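Local coordinates for glutamine aminotransferase class-II domain protein (Ruegeria pomeroyi, PDB 3MDN) that probably releases ammonia from glutamine, as class-II glutamine amidotransferases of the Ntn fold do, and passes it to an acceptor that is not established, at residues Val117-Ala127 and Leu172-Thr181; Phe191-Tyr202 and Glu238-Gly248. All coordinates share one frame; numbering follows the deposited sequence.

Contact 1. Residues Val117-Ala127 and Leu172-Thr181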
loop_
_atom_site.group_PDB
_atom_site.type_symbol
_atom_site.label_atom_id
_atom_site.label_comp_id
_atom_site.label_asym_id
_atom_site.label_seq_id
_atom_site.Cartn_x
_atom_site.Cartn_y
_atom_site.Cartn_z
ATOM N N VAL D 117 10.342 21.064 -15.059
ATOM C CA VAL D 117 10.426 21.588 -16.404
ATOM C C VAL D 117 9.082 22.268 -16.622
ATOM O O VAL D 117 8.032 21.616 -16.544
ATOM C CB VAL D 117 10.672 20.421 -17.371
ATOM C CG1 VAL D 117 10.756 20.893 -18.823
ATOM C CG2 VAL D 117 11.974 19.687 -16.939
ATOM N N GLY D 118 9.102 23.583 -16.841
ATOM C CA GLY D 118 7.862 24.352 -16.911
ATOM C C GLY D 118 6.934 23.953 -18.057
ATOM O O GLY D 118 7.364 23.902 -19.201
ATOM N N GLY D 119 5.672 23.669 -17.731
ATOM C CA GLY D 119 4.628 23.373 -18.708
ATOM C C GLY D 119 4.754 21.975 -19.289
ATOM O O GLY D 119 4.129 21.660 -20.297
ATOM N N PHE D 120 5.560 21.139 -18.639
ATOM C CA PHE D 120 5.922 19.826 -19.170
ATOM C C PHE D 120 4.723 19.063 -19.736
ATOM O O PHE D 120 4.780 18.518 -20.848
ATOM C CB PHE D 120 6.616 19.019 -18.082
ATOM C CG PHE D 120 7.051 17.645 -18.520
ATOM C CD1 PHE D 120 8.166 17.482 -19.338
ATOM C CD2 PHE D 120 6.374 16.514 -18.068
ATOM C CE1 PHE D 120 8.582 16.232 -19.704
ATOM C CE2 PHE D 120 6.797 15.241 -18.435
ATOM C CZ PHE D 120 7.883 15.101 -19.268
ATOM N N GLU D 121 3.620 19.034 -18.992
ATOM C CA GLU D 121 2.471 18.239 -19.449
ATOM C C GLU D 121 1.975 18.650 -20.829
ATOM O O GLU D 121 1.454 17.827 -21.556
ATOM C CB GLU D 121 1.336 18.213 -18.430
ATOM C CG GLU D 121 1.501 17.092 -17.424
ATOM C CD GLU D 121 1.251 15.689 -18.025
ATOM O OE1 GLU D 121 0.159 15.448 -18.605
ATOM O OE2 GLU D 121 2.157 14.824 -17.905
ATOM N N ALA D 122 2.202 19.903 -21.212
ATOM C CA ALA D 122 1.774 20.354 -22.534
ATOM C C ALA D 122 2.658 19.795 -23.671
ATOM O O ALA D 122 2.285 19.893 -24.841
ATOM C CB ALA D 122 1.694 21.870 -22.599
ATOM N N PHE D 123 3.799 19.197 -23.343
ATOM C CA PHE D 123 4.636 18.622 -24.405
ATOM C C PHE D 123 5.212 17.251 -24.072
ATOM O O PHE D 123 6.261 16.870 -24.596
ATOM C CB PHE D 123 5.746 19.603 -24.844
ATOM C CG PHE D 123 6.699 20.024 -23.732
ATOM C CD1 PHE D 123 6.470 21.179 -22.996
ATOM C CD2 PHE D 123 7.845 19.284 -23.464
ATOM C CE1 PHE D 123 7.353 21.571 -21.998
ATOM C CE2 PHE D 123 8.724 19.666 -22.497
ATOM C CZ PHE D 123 8.486 20.816 -21.751
ATOM N N ARG D 124 4.536 16.512 -23.192
ATOM C CA ARG D 124 5.120 15.266 -22.710
ATOM C C ARG D 124 5.467 14.345 -23.870
ATOM O O ARG D 124 6.512 13.699 -23.851
ATOM C CB ARG D 124 4.231 14.528 -21.703
ATOM C CG ARG D 124 4.808 13.147 -21.352
ATOM C CD ARG D 124 4.452 12.693 -19.957
ATOM N NE ARG D 124 3.056 12.341 -19.883
ATOM C CZ ARG D 124 2.572 11.130 -20.136
ATOM N NH1 ARG D 124 1.280 10.947 -20.050
ATOM N NH2 ARG D 124 3.372 10.120 -20.477
ATOM N N LYS D 125 4.601 14.301 -24.875
ATOM C CA LYS D 125 4.806 13.417 -26.022
ATOM C C LYS D 125 6.162 13.650 -26.697
ATOM O O LYS D 125 6.921 12.694 -26.892
ATOM C CB LYS D 125 3.666 13.553 -27.030
ATOM C CG LYS D 125 3.767 12.600 -28.200
ATOM C CD LYS D 125 2.461 12.551 -28.980
ATOM C CE LYS D 125 2.538 11.554 -30.106
ATOM N NZ LYS D 125 1.381 11.721 -30.978
ATOM N N GLN D 126 6.469 14.908 -27.019
ATOM C CA GLN D 126 7.739 15.266 -27.638
ATOM C C GLN D 126 8.928 14.970 -26.726
ATOM O O GLN D 126 9.989 14.539 -27.200
ATOM C CB GLN D 126 7.758 16.747 -28.032
ATOM C CG GLN D 126 6.709 17.144 -29.078
ATOM C CD GLN D 126 5.497 17.809 -28.440
ATOM O OE1 GLN D 126 5.150 18.942 -28.787
ATOM N NE2 GLN D 126 4.856 17.121 -27.494
ATOM N N ALA D 127 8.762 15.185 -25.417
ATOM C CA ALA D 127 9.829 14.818 -24.506
ATOM C C ALA D 127 10.059 13.313 -24.538
ATOM O O ALA D 127 11.208 12.862 -24.537
ATOM C CB ALA D 127 9.551 15.302 -23.096
ATOM N N LEU D 172 15.490 19.703 -22.993
ATOM C CA LEU D 172 14.201 19.889 -22.309
ATOM C C LEU D 172 13.862 21.361 -22.099
ATOM O O LEU D 172 12.693 21.759 -22.165
ATOM C CB LEU D 172 14.172 19.146 -20.977
ATOM C CG LEU D 172 13.882 17.649 -21.016
ATOM C CD1 LEU D 172 14.058 17.040 -19.637
ATOM C CD2 LEU D 172 12.492 17.385 -21.533
ATOM N N GLU D 173 14.892 22.166 -21.852
ATOM C CA GLU D 173 14.664 23.585 -21.697
ATOM C C GLU D 173 14.183 24.205 -22.999
ATOM O O GLU D 173 13.298 25.078 -22.988
ATOM C CB GLU D 173 15.926 24.302 -21.161
ATOM C CG GLU D 173 15.700 25.758 -20.858
ATOM C CD GLU D 173 16.945 26.502 -20.386
ATOM O OE1 GLU D 173 17.679 26.022 -19.493
ATOM O OE2 GLU D 173 17.167 27.623 -20.896
ATOM N N GLY D 174 14.754 23.759 -24.120
ATOM C CA GLY D 174 14.284 24.201 -25.442
ATOM C C GLY D 174 12.827 23.832 -25.711
ATOM O O GLY D 174 12.045 24.643 -26.240
ATOM N N LEU D 175 12.431 22.608 -25.339
ATOM C CA LEU D 175 11.042 22.224 -25.552
ATOM C C LEU D 175 10.133 23.072 -24.657
ATOM O O LEU D 175 9.020 23.433 -25.055
ATOM C CB LEU D 175 10.833 20.742 -25.265
ATOM C CG LEU D 175 11.324 19.775 -26.349
ATOM C CD1 LEU D 175 11.550 18.346 -25.751
ATOM C CD2 LEU D 175 10.352 19.767 -27.508
ATOM N N SER D 176 10.615 23.398 -23.451
ATOM C CA SER D 176 9.831 24.249 -22.560
ATOM C C SER D 176 9.681 25.652 -23.157
ATOM O O SER D 176 8.581 26.181 -23.229
ATOM C CB SER D 176 10.433 24.296 -21.150
ATOM O OG SER D 176 9.693 25.192 -20.350
ATOM N N ARG D 177 10.784 26.245 -23.598
ATOM C CA ARG D 177 10.707 27.544 -24.275
ATOM C C ARG D 177 9.758 27.516 -25.460
ATOM O O ARG D 177 9.051 28.485 -25.694
ATOM C CB ARG D 177 12.076 28.035 -24.746
ATOM C CG ARG D 177 12.973 28.458 -23.614
ATOM C CD ARG D 177 13.618 29.819 -23.837
ATOM N NE ARG D 177 14.381 30.145 -22.631
ATOM C CZ ARG D 177 15.482 29.489 -22.307
ATOM N NH1 ARG D 177 15.922 28.529 -23.125
ATOM N NH2 ARG D 177 16.134 29.783 -21.191
ATOM N N ALA D 178 9.730 26.398 -26.186
ATOM C CA ALA D 178 8.846 26.246 -27.364
ATOM C C ALA D 178 7.371 26.023 -27.027
ATOM O O ALA D 178 6.486 26.602 -27.664
ATOM C CB ALA D 178 9.325 25.094 -28.247
ATOM N N HIS D 179 7.103 25.146 -26.056
ATOM C CA HIS D 179 5.731 24.673 -25.835
ATOM C C HIS D 179 5.198 24.886 -24.420
ATOM O O HIS D 179 4.018 24.654 -24.159
ATOM C CB HIS D 179 5.611 23.173 -26.182
ATOM C CG HIS D 179 6.288 22.773 -27.460
ATOM N ND1 HIS D 179 5.823 23.154 -28.699
ATOM C CD2 HIS D 179 7.387 22.006 -27.689
ATOM C CE1 HIS D 179 6.597 22.634 -29.637
ATOM N NE2 HIS D 179 7.553 21.934 -29.052
ATOM N N GLY D 180 6.065 25.303 -23.505
ATOM C CA GLY D 180 5.771 25.247 -22.078
ATOM C C GLY D 180 5.597 26.624 -21.464
ATOM O O GLY D 180 5.048 27.523 -22.085
ATOM N N THR D 181 6.047 26.785 -20.227
ATOM C CA THR D 181 5.937 28.069 -19.560
ATOM C C THR D 181 7.142 28.256 -18.673
ATOM O O THR D 181 8.016 27.390 -18.613
ATOM C CB THR D 181 4.679 28.176 -18.653
ATOM O OG1 THR D 181 4.768 27.199 -17.613
ATOM C CG2 THR D 181 3.429 27.935 -19.415
#
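A type II beta turn, Val117 to Phe120, packs here against the C-terminal end of helix 161-179, and Phe123 wedges between the two. Phe123 stands at the N-cap position of helix 124-129. Its CG sits between the backbone N and the carbonyl carbon (chi1 59°), which swings the ring onto the helix. Phe123 CE2 meets Leu175 CB at 3.6 Å, and Phe123 CE1 lies 3.7 Å from Ser176 CA. Leu175 O lies over one ring face and Phe120 O over the opposite one, both nearer the edge of the ring than its middle. Gly180 CA comes up at the ring edge. An alanine here would probably open a gap beside Leu175 and Ser176 and leave the turn less firmly seated on the helix. Further along, Ala127 CB touches Leu172 CD2 at 3.9 Å. Gln126 OE1 sits over the centre of the His179 imidazole, 3.8 Å above its plane. The polar link is Gly118 O. Gly118 O accepts from Ser176 OG at 2.9 Å and, weakly, from Thr181 N at 3.3 Å. Ser176 OG also hydrogen-bonds His184 ND1. The glycines let the backbones close in, with Gly119 CA 4.0 Å from Gly180 CA. The contact is thus mainly apolar, and its main polar tie is the bond from Ser176 OG to Gly118 O, with a weak second one from Thr181 N just past the helix.

Contact 2. Residues Phe191-Tyr202 and Glu238-Gly248; sequences FSDGQTLYAARY and ELRPGRMLTIG
Arg201 lays its guanidinium against Pro241, whose CD sits over one face, off to one side of its centre. The side chain runs straight out, with CG anti to the backbone N (chi1 -179°) and the chain extended from there to NE. This carries NH1 to two acceptors, both in the guanidinium plane. Arg201 NH1 donates to Leu239 O at 2.8 Å. Arg201 NH1 also meets Glu238 OE2 at 3.0 Å, a salt bridge made on the anti side of the carboxylate, with the two planes 44° apart. NH2 has a further partner in Ala208 O. Next to this end along the strands, 197-203 and 243-248 pair antiparallel within one of the two large antiparallel sheets. Leu197 with Ile247 and Ala199 with Leu245 are hydrogen-bonded pairs. Leu197 N to Ile247 O is 2.7 Å and nearly straight, at 173°. Arg201 O accepts from Gly242 N at 2.8 Å and weakly from Arg243 N, a G1 beta bulge. On the face with Ala200 and Met244, selenomethionine in this crystal, Met244 CE reaches Ala200 CB at 3.6 Å and the edge of the Phe191 ring at CZ. Tyr198 and Thr246 lie side by side there, with Thr246 OG1 at the ring edge, 3.6 Å from Tyr198 CD2. Helix 161-179 covers this face through Leu165 and His162. Leu197, Leu245 and Ile247 face the other way, onto strand 221-225. The pair therefore joins a helix layer to a second sheet, as in the sandwich of Ntn hydrolases. At the bulged end NH1 ties Glu238 and Leu239 to strand 197-203, and the Glu238 carboxylate probably offsets the arginine charge.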
loop_
_atom_site.group_PDB
_atom_site.type_symbol
_atom_site.label_atom_id
_atom_site.label_comp_id
_atom_site.label_asym_id
_atom_site.label_seq_id
_atom_site.Cartn_x
_atom_site.Cartn_y
_atom_site.Cartn_z
ATOM N N PHE D 191 23.054 11.901 -8.580
ATOM C CA PHE D 191 23.101 10.729 -9.439
ATOM C C PHE D 191 24.449 10.007 -9.280
ATOM O O PHE D 191 25.406 10.615 -8.858
ATOM C CB PHE D 191 22.748 11.048 -10.909
ATOM C CG PHE D 191 23.571 12.147 -11.538
ATOM C CD1 PHE D 191 23.295 13.489 -11.287
ATOM C CD2 PHE D 191 24.610 11.843 -12.410
ATOM C CE1 PHE D 191 24.071 14.495 -11.867
ATOM C CE2 PHE D 191 25.381 12.847 -12.995
ATOM C CZ PHE D 191 25.103 14.161 -12.751
ATOM N N SER D 192 24.484 8.698 -9.558
ATOM C CA SER D 192 25.672 7.854 -9.282
ATOM C C SER D 192 25.773 6.701 -10.242
ATOM O O SER D 192 24.749 6.209 -10.769
ATOM C CB SER D 192 25.602 7.265 -7.862
ATOM O OG SER D 192 26.804 6.570 -7.507
ATOM N N ASP D 193 26.992 6.214 -10.433
ATOM C CA ASP D 193 27.202 4.978 -11.192
ATOM C C ASP D 193 27.617 3.893 -10.232
ATOM O O ASP D 193 28.036 2.835 -10.648
ATOM C CB ASP D 193 28.278 5.153 -12.276
ATOM C CG ASP D 193 29.591 5.723 -11.722
ATOM O OD1 ASP D 193 29.735 5.829 -10.474
ATOM O OD2 ASP D 193 30.475 6.084 -12.529
ATOM N N GLY D 194 27.518 4.160 -8.935
ATOM C CA GLY D 194 27.922 3.171 -7.951
ATOM C C GLY D 194 29.378 3.246 -7.549
ATOM O O GLY D 194 29.795 2.525 -6.652
ATOM N N GLN D 195 30.147 4.117 -8.202
ATOM C CA GLN D 195 31.525 4.434 -7.788
ATOM C C GLN D 195 31.745 5.921 -7.438
ATOM O O GLN D 195 32.433 6.257 -6.464
ATOM C CB GLN D 195 32.499 4.016 -8.893
ATOM C CG GLN D 195 32.905 2.515 -8.854
ATOM C CD GLN D 195 34.330 2.352 -8.260
ATOM O OE1 GLN D 195 35.344 2.347 -8.995
ATOM N NE2 GLN D 195 34.411 2.272 -6.927
ATOM N N THR D 196 31.152 6.803 -8.236
ATOM C CA THR D 196 31.284 8.250 -8.055
ATOM C C THR D 196 29.905 8.800 -7.758
ATOM O O THR D 196 28.937 8.296 -8.296
ATOM C CB THR D 196 31.843 8.925 -9.338
ATOM O OG1 THR D 196 33.121 8.367 -9.647
ATOM C CG2 THR D 196 31.995 10.429 -9.164
ATOM N N LEU D 197 29.816 9.845 -6.937
ATOM C CA LEU D 197 28.531 10.462 -6.655
ATOM C C LEU D 197 28.567 11.856 -7.295
ATOM O O LEU D 197 29.566 12.569 -7.156
ATOM C CB LEU D 197 28.310 10.580 -5.142
ATOM C CG LEU D 197 27.139 11.479 -4.713
ATOM C CD1 LEU D 197 25.830 10.867 -5.234
ATOM C CD2 LEU D 197 27.063 11.668 -3.168
ATOM N N TYR D 198 27.496 12.231 -7.988
ATOM C CA TYR D 198 27.438 13.508 -8.697
ATOM C C TYR D 198 26.274 14.322 -8.173
ATOM O O TYR D 198 25.281 13.764 -7.699
ATOM C CB TYR D 198 27.180 13.302 -10.197
ATOM C CG TYR D 198 28.266 12.547 -10.916
ATOM C CD1 TYR D 198 28.130 11.186 -11.170
ATOM C CD2 TYR D 198 29.457 13.186 -11.289
ATOM C CE1 TYR D 198 29.127 10.476 -11.824
ATOM C CE2 TYR D 198 30.471 12.474 -11.958
ATOM C CZ TYR D 198 30.288 11.128 -12.222
ATOM O OH TYR D 198 31.275 10.401 -12.837
ATOM N N ALA D 199 26.368 15.635 -8.314
ATOM C CA ALA D 199 25.202 16.450 -8.089
ATOM C C ALA D 199 25.343 17.698 -8.920
ATOM O O ALA D 199 26.440 18.188 -9.122
ATOM C CB ALA D 199 25.064 16.801 -6.599
ATOM N N ALA D 200 24.235 18.207 -9.420
ATOM C CA ALA D 200 24.285 19.411 -10.244
ATOM C C ALA D 200 23.148 20.316 -9.814
ATOM O O ALA D 200 22.163 19.861 -9.262
ATOM C CB ALA D 200 24.171 19.058 -11.735
ATOM N N ARG D 201 23.322 21.606 -10.036
ATOM C CA ARG D 201 22.314 22.611 -9.717
ATOM C C ARG D 201 22.314 23.618 -10.837
ATOM O O ARG D 201 23.376 24.135 -11.218
ATOM C CB ARG D 201 22.605 23.290 -8.369
ATOM C CG ARG D 201 21.582 24.335 -7.937
ATOM C CD ARG D 201 22.021 25.003 -6.625
ATOM N NE ARG D 201 21.033 25.932 -6.085
ATOM C CZ ARG D 201 21.289 26.817 -5.126
ATOM N NH1 ARG D 201 22.520 26.908 -4.621
ATOM N NH2 ARG D 201 20.325 27.621 -4.686
ATOM N N TYR D 202 21.120 23.866 -11.386
ATOM C CA TYR D 202 20.970 24.788 -12.504
ATOM C C TYR D 202 19.539 25.331 -12.595
ATOM O O TYR D 202 18.593 24.659 -12.227
ATOM C CB TYR D 202 21.349 24.069 -13.818
ATOM C CG TYR D 202 20.912 24.850 -15.039
ATOM C CD1 TYR D 202 21.629 25.975 -15.464
ATOM C CD2 TYR D 202 19.735 24.532 -15.692
ATOM C CE1 TYR D 202 21.204 26.733 -16.549
ATOM C CE2 TYR D 202 19.301 25.266 -16.779
ATOM C CZ TYR D 202 20.049 26.371 -17.205
ATOM O OH TYR D 202 19.611 27.103 -18.300
ATOM N N GLU D 238 27.592 25.469 0.280
ATOM C CA GLU D 238 26.562 25.596 -0.734
ATOM C C GLU D 238 27.113 25.290 -2.148
ATOM O O GLU D 238 28.127 25.853 -2.544
ATOM C CB GLU D 238 25.943 27.018 -0.707
ATOM C CG GLU D 238 24.754 27.141 -1.710
ATOM C CD GLU D 238 23.987 28.464 -1.611
ATOM O OE1 GLU D 238 23.962 29.079 -0.536
ATOM O OE2 GLU D 238 23.395 28.905 -2.620
ATOM N N LEU D 239 26.448 24.435 -2.923
ATOM C CA LEU D 239 26.831 24.285 -4.316
ATOM C C LEU D 239 26.065 25.371 -5.068
ATOM O O LEU D 239 24.847 25.350 -5.126
ATOM C CB LEU D 239 26.494 22.868 -4.852
ATOM C CG LEU D 239 26.752 22.539 -6.331
ATOM C CD1 LEU D 239 28.239 22.506 -6.673
ATOM C CD2 LEU D 239 26.110 21.190 -6.715
ATOM N N ARG D 240 26.777 26.346 -5.619
ATOM C CA ARG D 240 26.117 27.439 -6.338
ATOM C C ARG D 240 25.405 26.975 -7.619
ATOM O O ARG D 240 25.792 25.957 -8.221
ATOM C CB ARG D 240 27.130 28.557 -6.622
ATOM C CG ARG D 240 27.673 29.176 -5.327
ATOM C CD ARG D 240 28.628 30.377 -5.547
ATOM N NE ARG D 240 29.556 30.201 -6.675
ATOM C CZ ARG D 240 30.569 29.326 -6.710
ATOM N NH1 ARG D 240 30.815 28.521 -5.678
ATOM N NH2 ARG D 240 31.339 29.256 -7.795
ATOM N N PRO D 241 24.348 27.706 -8.031
ATOM C CA PRO D 241 23.694 27.417 -9.312
ATOM C C PRO D 241 24.721 27.489 -10.449
ATOM O O PRO D 241 25.646 28.271 -10.355
ATOM C CB PRO D 241 22.673 28.564 -9.479
ATOM C CG PRO D 241 22.636 29.279 -8.198
ATOM C CD PRO D 241 23.899 28.978 -7.438
ATOM N N GLY D 242 24.577 26.676 -11.494
ATOM C CA GLY D 242 25.548 26.710 -12.608
ATOM C C GLY D 242 26.811 25.904 -12.309
ATOM O O GLY D 242 27.873 26.164 -12.877
ATOM N N ARG D 243 26.689 24.914 -11.423
ATOM C CA ARG D 243 27.843 24.140 -10.905
ATOM C C ARG D 243 27.525 22.642 -10.813
ATOM O O ARG D 243 26.385 22.279 -10.598
ATOM C CB ARG D 243 28.257 24.627 -9.490
ATOM C CG ARG D 243 28.709 26.065 -9.399
ATOM C CD ARG D 243 30.065 26.281 -10.097
ATOM N NE ARG D 243 31.169 25.994 -9.188
ATOM C CZ ARG D 243 32.454 26.092 -9.503
ATOM N NH1 ARG D 243 32.819 26.448 -10.719
ATOM N NH2 ARG D 243 33.375 25.832 -8.597
HETATM N N MSE D 244 28.553 21.806 -10.948
HETATM C CA MSE D 244 28.432 20.353 -10.780
HETATM C C MSE D 244 29.493 19.838 -9.813
HETATM O O MSE D 244 30.677 20.186 -9.918
HETATM C CB MSE D 244 28.541 19.603 -12.121
HETATM C CG MSE D 244 28.578 18.059 -11.966
HETATM SE SE MSE D 244 28.279 17.059 -13.659
HETATM C CE MSE D 244 26.582 17.840 -14.060
ATOM N N LEU D 245 29.056 18.999 -8.885
ATOM C CA LEU D 245 29.915 18.487 -7.855
ATOM C C LEU D 245 30.207 17.034 -8.190
ATOM O O LEU D 245 29.308 16.296 -8.618
ATOM C CB LEU D 245 29.164 18.548 -6.530
ATOM C CG LEU D 245 29.816 17.953 -5.281
ATOM C CD1 LEU D 245 31.026 18.839 -4.862
ATOM C CD2 LEU D 245 28.782 17.823 -4.139
ATOM N N THR D 246 31.438 16.607 -7.975
ATOM C CA THR D 246 31.827 15.226 -8.241
ATOM C C THR D 246 32.553 14.737 -6.991
ATOM O O THR D 246 33.518 15.368 -6.552
ATOM C CB THR D 246 32.788 15.144 -9.462
ATOM O OG1 THR D 246 32.092 15.517 -10.670
ATOM C CG2 THR D 246 33.405 13.729 -9.606
ATOM N N ILE D 247 32.063 13.640 -6.412
ATOM C CA ILE D 247 32.700 12.995 -5.282
ATOM C C ILE D 247 33.065 11.558 -5.629
ATOM O O ILE D 247 32.186 10.705 -5.887
ATOM C CB ILE D 247 31.821 13.032 -4.025
ATOM C CG1 ILE D 247 31.561 14.508 -3.625
ATOM C CG2 ILE D 247 32.563 12.314 -2.870
ATOM C CD1 ILE D 247 30.277 14.710 -2.856
ATOM N N GLY D 248 34.363 11.295 -5.657
ATOM C CA GLY D 248 34.842 9.976 -6.059
ATOM C C GLY D 248 36.191 9.652 -5.458
ATOM O O GLY D 248 36.523 10.105 -4.364
#

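Overall arrangement
The centres of contact 1 and contact 2 lie about 25 Å apart, yet they touch through one polar pair. Glu173 OE1, in the helix of contact 1, is 2.5 Å from Tyr202 OH in contact 2, a probable hydrogen bond. Helix 161-179 and strand 185-192 follow each other in the chain, with residues 180-184 between them. The contacts are in series: contact 1 closes before contact 2 opens. Contact 2 lies nearer the middle, about 9 Å from the centre of the chain, against 20 Å for contact 1. Residues 117-127 also meet a second subunit, where Lys125 forms a salt bridge with Asp133 of that subunit. No other chain of the assembly touches contact 2. Contact 1 thus belongs to the periphery, contact 2 to the layered core.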